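Local coordinates for response regulator receiver domain protein (CheY) (PDB 3HEB), which probably relays two-component signals by accepting a phosphoryl group on an aspartate of its receiver domain, at residues 80-85 with 90-95; 102-107 with 113-118. One frame throughout, in Å; residues are numbered along the deposited sequence.

Contact 1 (80-85 with 90-95); sequences LVKENP and SPVVIL
Lys82 lays its CE methylene against one branch of Val92, with CE 3.6 Å from Val92 CG2, the two side chains running past each other in opposite directions. This pairing closes one beta-alpha-beta unit of the CheY-like receiver fold, where helix 74-83 packs on strand 92-96 after a connecting loop. The lysine chain turns about CB-CG (chi2 -59°) and is extended from there on, which carries its ammonium toward the chain just ahead of the strand. There NZ donates to Ser90 O at 2.6 Å, and the C=O...N angle of 133° goes with a donor 46° above the carbonyl plane, not on a lone pair. A second carbonyl, Arg88 O, also accepts from NZ, so one ammonium ties together two carbonyls of the connecting loop. Replacing Lys82 by alanine is likely to leave Ser90 O and Arg88 O without this donor and Val92 CG2 less covered. The preceding residue, Val81, is buried and points at the strand, while Val92 also packs on Val63 of strand 61-65. The two valines cross obliquely, and their closest approach is Val81 CG1 to Val92 CG2 at 4.1 Å.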
ATOM      1  N   LEU A  80       7.515  -5.179 -14.495  1.00 18.13           N
ATOM      2  CA  LEU A  80       8.665  -6.070 -14.356  1.00 15.76           C
ATOM      3  C   LEU A  80       8.954  -6.460 -12.917  1.00 14.44           C
ATOM      4  O   LEU A  80       9.328  -7.596 -12.643  1.00 14.74           O
ATOM      5  CB  LEU A  80       9.910  -5.415 -14.956  1.00 15.42           C
ATOM      6  CG  LEU A  80       9.881  -5.103 -16.455  1.00 16.88           C
ATOM      7  CD1 LEU A  80      11.221  -4.521 -16.869  1.00 17.17           C
ATOM      8  CD2 LEU A  80       9.595  -6.375 -17.254  1.00 19.01           C
ATOM      9  N   VAL A  81       8.786  -5.508 -12.004  1.00 14.30           N
ATOM     10  CA  VAL A  81       9.033  -5.730 -10.582  1.00 12.01           C
ATOM     11  C   VAL A  81       8.023  -6.680  -9.961  1.00 12.15           C
ATOM     12  O   VAL A  81       8.391  -7.541  -9.157  1.00 11.25           O
ATOM     13  CB  VAL A  81       8.969  -4.398  -9.788  1.00 12.64           C
ATOM     14  CG1 VAL A  81       9.070  -4.679  -8.286  1.00 10.61           C
ATOM     15  CG2 VAL A  81      10.085  -3.474 -10.229  1.00  9.38           C
ATOM     16  N   LYS A  82       6.756  -6.519 -10.344  1.00 12.06           N
ATOM     17  CA  LYS A  82       5.670  -7.334  -9.812  1.00 15.02           C
ATOM     18  C   LYS A  82       5.473  -8.697 -10.457  1.00 17.41           C
ATOM     19  O   LYS A  82       4.630  -9.477 -10.009  1.00 19.35           O
ATOM     20  CB  LYS A  82       4.348  -6.549  -9.860  1.00 12.77           C
ATOM     21  CG  LYS A  82       4.260  -5.410  -8.848  1.00 12.56           C
ATOM     22  CD  LYS A  82       4.420  -5.920  -7.411  1.00 11.00           C
ATOM     23  CE  LYS A  82       4.489  -4.771  -6.414  1.00 11.04           C
ATOM     24  NZ  LYS A  82       4.707  -5.250  -5.012  1.00 11.99           N
ATOM     25  N   GLU A  83       6.249  -8.985 -11.499  1.00 19.29           N
ATOM     26  CA  GLU A  83       6.158 -10.269 -12.185  1.00 21.31           C
ATOM     27  C   GLU A  83       7.291 -11.218 -11.793  1.00 21.83           C
ATOM     28  O   GLU A  83       7.098 -12.422 -11.750  1.00 23.05           O
ATOM     29  CB  GLU A  83       6.143 -10.056 -13.703  1.00 22.70           C
ATOM     30  CG  GLU A  83       4.746 -10.044 -14.306  1.00 26.72           C
ATOM     31  CD  GLU A  83       4.667  -9.260 -15.602  1.00 29.13           C
ATOM     32  OE1 GLU A  83       5.532  -9.453 -16.481  1.00 30.85           O
ATOM     33  OE2 GLU A  83       3.731  -8.447 -15.745  1.00 32.56           O
ATOM     34  N   ASN A  84       8.462 -10.664 -11.496  1.00 23.08           N
ATOM     35  CA  ASN A  84       9.625 -11.447 -11.100  1.00 22.95           C
ATOM     36  C   ASN A  84       9.639 -11.802  -9.609  1.00 23.27           C
ATOM     37  O   ASN A  84       9.482 -10.941  -8.746  1.00 22.00           O
ATOM     38  CB  ASN A  84      10.894 -10.679 -11.473  1.00 25.36           C
ATOM     39  CG  ASN A  84      12.146 -11.243 -10.814  1.00 26.99           C
ATOM     40  OD1 ASN A  84      12.332 -11.123  -9.604  1.00 30.15           O
ATOM     41  ND2 ASN A  84      13.011 -11.861 -11.612  1.00 27.03           N
ATOM     42  N   PRO A  85       9.843 -13.089  -9.289  1.00 23.02           N
ATOM     43  CA  PRO A  85       9.891 -13.654  -7.934  1.00 22.29           C
ATOM     44  C   PRO A  85      10.699 -12.932  -6.854  1.00 23.44           C
ATOM     45  O   PRO A  85      10.259 -12.853  -5.701  1.00 23.38           O
ATOM     46  CB  PRO A  85      10.419 -15.064  -8.174  1.00 22.39           C
ATOM     47  CG  PRO A  85       9.810 -15.411  -9.500  1.00 23.73           C
ATOM     48  CD  PRO A  85      10.039 -14.147 -10.299  1.00 21.95           C
ATOM     49  N   SER A  90       8.196  -6.759  -3.045  1.00 15.47           N
ATOM     50  CA  SER A  90       8.611  -5.425  -2.655  1.00 12.32           C
ATOM     51  C   SER A  90       7.479  -4.450  -2.884  1.00 14.42           C
ATOM     52  O   SER A  90       6.956  -4.349  -4.002  1.00 15.43           O
ATOM     53  CB  SER A  90       9.817  -4.973  -3.476  1.00 10.72           C
ATOM     54  OG  SER A  90      10.990  -5.666  -3.114  1.00  9.96           O
ATOM     55  N   PRO A  91       7.064  -3.730  -1.826  1.00 14.27           N
ATOM     56  CA  PRO A  91       5.980  -2.764  -1.999  1.00 14.43           C
ATOM     57  C   PRO A  91       6.405  -1.655  -2.955  1.00 13.42           C
ATOM     58  O   PRO A  91       7.532  -1.165  -2.902  1.00 14.60           O
ATOM     59  CB  PRO A  91       5.726  -2.255  -0.575  1.00 13.48           C
ATOM     60  CG  PRO A  91       7.020  -2.486   0.113  1.00 14.55           C
ATOM     61  CD  PRO A  91       7.448  -3.829  -0.410  1.00 14.75           C
ATOM     62  N   VAL A  92       5.501  -1.273  -3.840  1.00 12.62           N
ATOM     63  CA  VAL A  92       5.801  -0.223  -4.788  1.00 14.38           C
ATOM     64  C   VAL A  92       4.816   0.906  -4.591  1.00 12.95           C
ATOM     65  O   VAL A  92       3.610   0.692  -4.618  1.00 10.82           O
ATOM     66  CB  VAL A  92       5.698  -0.727  -6.234  1.00 15.20           C
ATOM     67  CG1 VAL A  92       6.045   0.400  -7.201  1.00 16.60           C
ATOM     68  CG2 VAL A  92       6.635  -1.903  -6.433  1.00 17.18           C
ATOM     69  N   VAL A  93       5.343   2.108  -4.390  1.00 12.31           N
ATOM     70  CA  VAL A  93       4.508   3.281  -4.201  1.00 10.26           C
ATOM     71  C   VAL A  93       4.701   4.183  -5.404  1.00 10.10           C
ATOM     72  O   VAL A  93       5.784   4.728  -5.619  1.00  8.88           O
ATOM     73  CB  VAL A  93       4.884   4.036  -2.892  1.00 10.86           C
ATOM     74  CG1 VAL A  93       4.130   5.347  -2.801  1.00 10.71           C
ATOM     75  CG2 VAL A  93       4.542   3.177  -1.680  1.00 11.95           C
ATOM     76  N   ILE A  94       3.655   4.316  -6.211  1.00  9.36           N
ATOM     77  CA  ILE A  94       3.728   5.168  -7.382  1.00  8.85           C
ATOM     78  C   ILE A  94       3.582   6.593  -6.895  1.00 12.01           C
ATOM     79  O   ILE A  94       2.674   6.906  -6.132  1.00 13.86           O
ATOM     80  CB  ILE A  94       2.593   4.885  -8.382  1.00  8.79           C
ATOM     81  CG1 ILE A  94       2.667   3.440  -8.885  1.00  5.73           C
ATOM     82  CG2 ILE A  94       2.683   5.857  -9.539  1.00  4.33           C
ATOM     83  CD1 ILE A  94       3.939   3.115  -9.631  1.00  6.76           C
ATOM     84  N   LEU A  95       4.487   7.452  -7.331  1.00 12.89           N
ATOM     85  CA  LEU A  95       4.456   8.845  -6.937  1.00 14.10           C
ATOM     86  C   LEU A  95       4.663   9.648  -8.222  1.00 15.52           C
ATOM     87  O   LEU A  95       5.793   9.899  -8.657  1.00 12.05           O
ATOM     88  CB  LEU A  95       5.563   9.110  -5.913  1.00 13.39           C
ATOM     89  CG  LEU A  95       5.692  10.504  -5.292  1.00 14.20           C
ATOM     90  CD1 LEU A  95       4.372  10.937  -4.672  1.00 10.43           C
ATOM     91  CD2 LEU A  95       6.805  10.477  -4.239  1.00 13.28           C
TER

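Contact 2 (102-107 with 113-118); sequences REIQRC and NVYITK
Tyr115 OH and Thr117 OG1 both hydrogen-bond to one carbonyl oxygen, Thr98 O, and each side chain also meets Ile104 across the contact, Thr117 OG1 only loosely, 4.5 Å from Ile104 CD1. Helix 101-109 here covers strand 114-117, the last helix-strand step of the beta-alpha-beta unit that begins with strand 92-96 in the CheY-like receiver fold. The short axes approach to 9.0 Å and run nearly antiparallel, at 156°. Thr117 OG1 is also paired with Gln140 OE1 of the second subunit; as modelled both partners are acceptors, and the one hydroxyl proton cannot serve both at once.

On the strand side nearly all of the contact is made by Tyr115. Its CG lies anti to the backbone N (chi1 -176°), which directs the ring at the helix. Ile104 CG1 sits over one face, 3.7 Å from the ring centroid and 16° off the normal, displaced toward the rim; this is a CH-pi contact, and the two side chains cross at about a right angle. The plane of the ring is occupied at two edges. On the CE1 side Cys107 SG makes a sulfur-aromatic contact, 3.8 Å from Tyr115 CE1, and roughly across the ring Thr117 OG1 stands 3.4 Å from Tyr115 CE2. Face and edge contacts together would restrict the ring's rotation.

By its place three residues before Lys118, Tyr115 probably corresponds to the aromatic switch residue of CheY-like receivers, and its buried ring and bond to Thr98 are consistent with the inward position. Backbone hydrogen bonds from Tyr115 to the second subunit show that this edge strand also serves the dimer. At the same edge as its sulfur, Cys107 CB lies 4.0 Å from Tyr115 CD1.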
ATOM      1  N   ARG A 102      -7.775   5.957 -15.325  1.00 32.62           N
ATOM      2  CA  ARG A 102      -7.129   4.949 -16.160  1.00 32.14           C
ATOM      3  C   ARG A 102      -5.700   4.586 -15.767  1.00 29.86           C
ATOM      4  O   ARG A 102      -5.333   3.410 -15.781  1.00 28.16           O
ATOM      5  CB  ARG A 102      -7.174   5.380 -17.630  1.00 35.26           C
ATOM      6  CG  ARG A 102      -8.568   5.300 -18.253  1.00 38.30           C
ATOM      7  CD  ARG A 102      -8.545   5.556 -19.766  1.00 40.40           C
ATOM      8  NE  ARG A 102      -8.204   6.937 -20.119  1.00 41.41           N
ATOM      9  CZ  ARG A 102      -7.114   7.301 -20.795  1.00 42.31           C
ATOM     10  NH1 ARG A 102      -6.237   6.391 -21.203  1.00 41.67           N
ATOM     11  NH2 ARG A 102      -6.901   8.582 -21.073  1.00 41.30           N
ATOM     12  N   GLU A 103      -4.896   5.586 -15.422  1.00 28.51           N
ATOM     13  CA  GLU A 103      -3.511   5.343 -15.028  1.00 27.33           C
ATOM     14  C   GLU A 103      -3.440   4.726 -13.644  1.00 24.82           C
ATOM     15  O   GLU A 103      -2.701   3.774 -13.412  1.00 24.64           O
ATOM     16  CB  GLU A 103      -2.719   6.646 -15.039  1.00 30.82           C
ATOM     17  CG  GLU A 103      -2.382   7.121 -16.432  1.00 36.26           C
ATOM     18  CD  GLU A 103      -1.410   6.193 -17.124  1.00 39.19           C
ATOM     19  OE1 GLU A 103      -0.192   6.332 -16.880  1.00 42.72           O
ATOM     20  OE2 GLU A 103      -1.863   5.320 -17.897  1.00 41.05           O
ATOM     21  N   ILE A 104      -4.216   5.284 -12.728  1.00 21.84           N
ATOM     22  CA  ILE A 104      -4.246   4.807 -11.366  1.00 18.39           C
ATOM     23  C   ILE A 104      -4.696   3.356 -11.356  1.00 18.34           C
ATOM     24  O   ILE A 104      -4.004   2.492 -10.811  1.00 16.72           O
ATOM     25  CB  ILE A 104      -5.193   5.684 -10.516  1.00 17.33           C
ATOM     26  CG1 ILE A 104      -4.634   7.116 -10.448  1.00 17.42           C
ATOM     27  CG2 ILE A 104      -5.344   5.101  -9.136  1.00 14.02           C
ATOM     28  CD1 ILE A 104      -5.512   8.101  -9.694  1.00 17.98           C
ATOM     29  N   GLN A 105      -5.838   3.085 -11.983  1.00 17.30           N
ATOM     30  CA  GLN A 105      -6.374   1.730 -12.037  1.00 17.00           C
ATOM     31  C   GLN A 105      -5.398   0.745 -12.690  1.00 17.25           C
ATOM     32  O   GLN A 105      -5.296  -0.411 -12.264  1.00 17.80           O
ATOM     33  CB  GLN A 105      -7.705   1.721 -12.796  1.00 15.97           C
ATOM     34  CG  GLN A 105      -8.687   2.792 -12.322  1.00 17.00           C
ATOM     35  CD  GLN A 105     -10.008   2.773 -13.082  1.00 20.79           C
ATOM     36  OE1 GLN A 105     -10.045   2.615 -14.314  1.00 19.51           O
ATOM     37  NE2 GLN A 105     -11.103   2.956 -12.349  1.00 21.10           N
ATOM     38  N   ARG A 106      -4.681   1.202 -13.713  1.00 15.05           N
ATOM     39  CA  ARG A 106      -3.731   0.346 -14.411  1.00 17.87           C
ATOM     40  C   ARG A 106      -2.555  -0.044 -13.500  1.00 17.25           C
ATOM     41  O   ARG A 106      -2.120  -1.203 -13.490  1.00 16.44           O
ATOM     42  CB  ARG A 106      -3.217   1.054 -15.671  1.00 22.01           C
ATOM     43  CG  ARG A 106      -2.671   0.111 -16.736  1.00 26.72           C
ATOM     44  CD  ARG A 106      -2.190   0.875 -17.977  1.00 34.50           C
ATOM     45  NE  ARG A 106      -2.001  -0.004 -19.137  1.00 38.65           N
ATOM     46  CZ  ARG A 106      -2.939  -0.263 -20.049  1.00 41.77           C
ATOM     47  NH1 ARG A 106      -4.144   0.289 -19.954  1.00 41.23           N
ATOM     48  NH2 ARG A 106      -2.675  -1.083 -21.062  1.00 42.96           N
ATOM     49  N   CYS A 107      -2.047   0.924 -12.739  1.00 14.97           N
ATOM     50  CA  CYS A 107      -0.941   0.677 -11.817  1.00 15.41           C
ATOM     51  C   CYS A 107      -1.359  -0.366 -10.779  1.00 15.89           C
ATOM     52  O   CYS A 107      -0.625  -1.318 -10.501  1.00 15.05           O
ATOM     53  CB  CYS A 107      -0.516   1.977 -11.122  1.00 13.90           C
ATOM     54  SG  CYS A 107       0.307   3.176 -12.229  1.00 15.46           S
ATOM     55  N   ASN A 113       1.382  -1.194  -4.881  1.00  9.22           N
ATOM     56  CA  ASN A 113       0.815  -1.285  -3.537  1.00 10.03           C
ATOM     57  C   ASN A 113       0.041  -0.027  -3.185  1.00  9.67           C
ATOM     58  O   ASN A 113      -0.990  -0.086  -2.521  1.00 11.64           O
ATOM     59  CB  ASN A 113       1.922  -1.481  -2.499  1.00  7.70           C
ATOM     60  CG  ASN A 113       2.613  -2.829  -2.628  1.00  9.72           C
ATOM     61  OD1 ASN A 113       2.320  -3.781  -1.885  1.00  9.49           O
ATOM     62  ND2 ASN A 113       3.529  -2.924  -3.587  1.00  4.46           N
ATOM     63  N   VAL A 114       0.565   1.108  -3.630  1.00 10.17           N
ATOM     64  CA  VAL A 114      -0.018   2.414  -3.360  1.00  9.27           C
ATOM     65  C   VAL A 114       0.281   3.365  -4.514  1.00 11.60           C
ATOM     66  O   VAL A 114       1.310   3.255  -5.186  1.00 11.72           O
ATOM     67  CB  VAL A 114       0.572   3.022  -2.068  1.00  9.53           C
ATOM     68  CG1 VAL A 114      -0.013   4.418  -1.812  1.00  7.94           C
ATOM     69  CG2 VAL A 114       0.304   2.094  -0.890  1.00  9.31           C
ATOM     70  N   TYR A 115      -0.640   4.292  -4.742  1.00 11.20           N
ATOM     71  CA  TYR A 115      -0.494   5.285  -5.786  1.00 12.43           C
ATOM     72  C   TYR A 115      -0.758   6.647  -5.154  1.00 13.48           C
ATOM     73  O   TYR A 115      -1.788   6.865  -4.491  1.00 13.91           O
ATOM     74  CB  TYR A 115      -1.488   5.029  -6.917  1.00 12.31           C
ATOM     75  CG  TYR A 115      -1.317   5.965  -8.089  1.00 15.66           C
ATOM     76  CD1 TYR A 115      -0.883   5.491  -9.325  1.00 14.02           C
ATOM     77  CD2 TYR A 115      -1.614   7.327  -7.972  1.00 14.54           C
ATOM     78  CE1 TYR A 115      -0.756   6.336 -10.410  1.00 15.03           C
ATOM     79  CE2 TYR A 115      -1.488   8.178  -9.052  1.00 14.18           C
ATOM     80  CZ  TYR A 115      -1.061   7.677 -10.272  1.00 15.89           C
ATOM     81  OH  TYR A 115      -0.953   8.515 -11.367  1.00 18.06           O
ATOM     82  N   ILE A 116       0.186   7.557  -5.340  1.00 12.56           N
ATOM     83  CA  ILE A 116       0.061   8.899  -4.798  1.00 12.76           C
ATOM     84  C   ILE A 116       0.290   9.904  -5.904  1.00 13.32           C
ATOM     85  O   ILE A 116       1.344   9.901  -6.535  1.00 12.79           O
ATOM     86  CB  ILE A 116       1.107   9.178  -3.708  1.00 14.17           C
ATOM     87  CG1 ILE A 116       0.922   8.205  -2.541  1.00 13.75           C
ATOM     88  CG2 ILE A 116       0.988  10.633  -3.233  1.00 11.49           C
ATOM     89  CD1 ILE A 116       1.953   8.367  -1.427  1.00 10.38           C
ATOM     90  N   THR A 117      -0.706  10.745  -6.154  1.00 13.33           N
ATOM     91  CA  THR A 117      -0.568  11.776  -7.168  1.00 12.90           C
ATOM     92  C   THR A 117       0.192  12.907  -6.479  1.00 14.97           C
ATOM     93  O   THR A 117      -0.198  13.357  -5.392  1.00 13.63           O
ATOM     94  CB  THR A 117      -1.944  12.299  -7.642  1.00 11.84           C
ATOM     95  OG1 THR A 117      -2.620  11.274  -8.380  1.00 11.55           O
ATOM     96  CG2 THR A 117      -1.766  13.533  -8.524  1.00 11.27           C
ATOM     97  N   LYS A 118       1.284  13.352  -7.095  1.00 15.15           N
ATOM     98  CA  LYS A 118       2.083  14.426  -6.525  1.00 14.84           C
ATOM     99  C   LYS A 118       1.208  15.651  -6.318  1.00 14.47           C
ATOM    100  O   LYS A 118       0.565  16.113  -7.255  1.00 16.82           O
ATOM    101  CB  LYS A 118       3.233  14.803  -7.462  1.00 13.48           C
ATOM    102  CG  LYS A 118       4.305  13.744  -7.630  1.00 13.56           C
ATOM    103  CD  LYS A 118       5.414  14.263  -8.517  1.00 12.61           C
ATOM    104  CE  LYS A 118       6.492  13.217  -8.689  1.00 15.46           C
ATOM    105  NZ  LYS A 118       7.599  13.681  -9.576  1.00 14.96           N
TER

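Contacts 1 and 2 come one after the other along the chain, each placing a helix on a strand of the same parallel sheet, and their centres are 13 Å apart. The two contacts are joined directly by strand pairing: Ile94 N to Val114 O at 2.8 Å and Ile94 O to Ile116 N at 2.7 Å are probable hydrogen bonds. Ile94 also packs on Tyr115, so the strand of contact 1 supports the ring used in contact 2. Strand 114-117 leads to Lys118, which forms a salt bridge with Glu11 and a long, weak ion pair with Asp66, the predicted phosphorylation site.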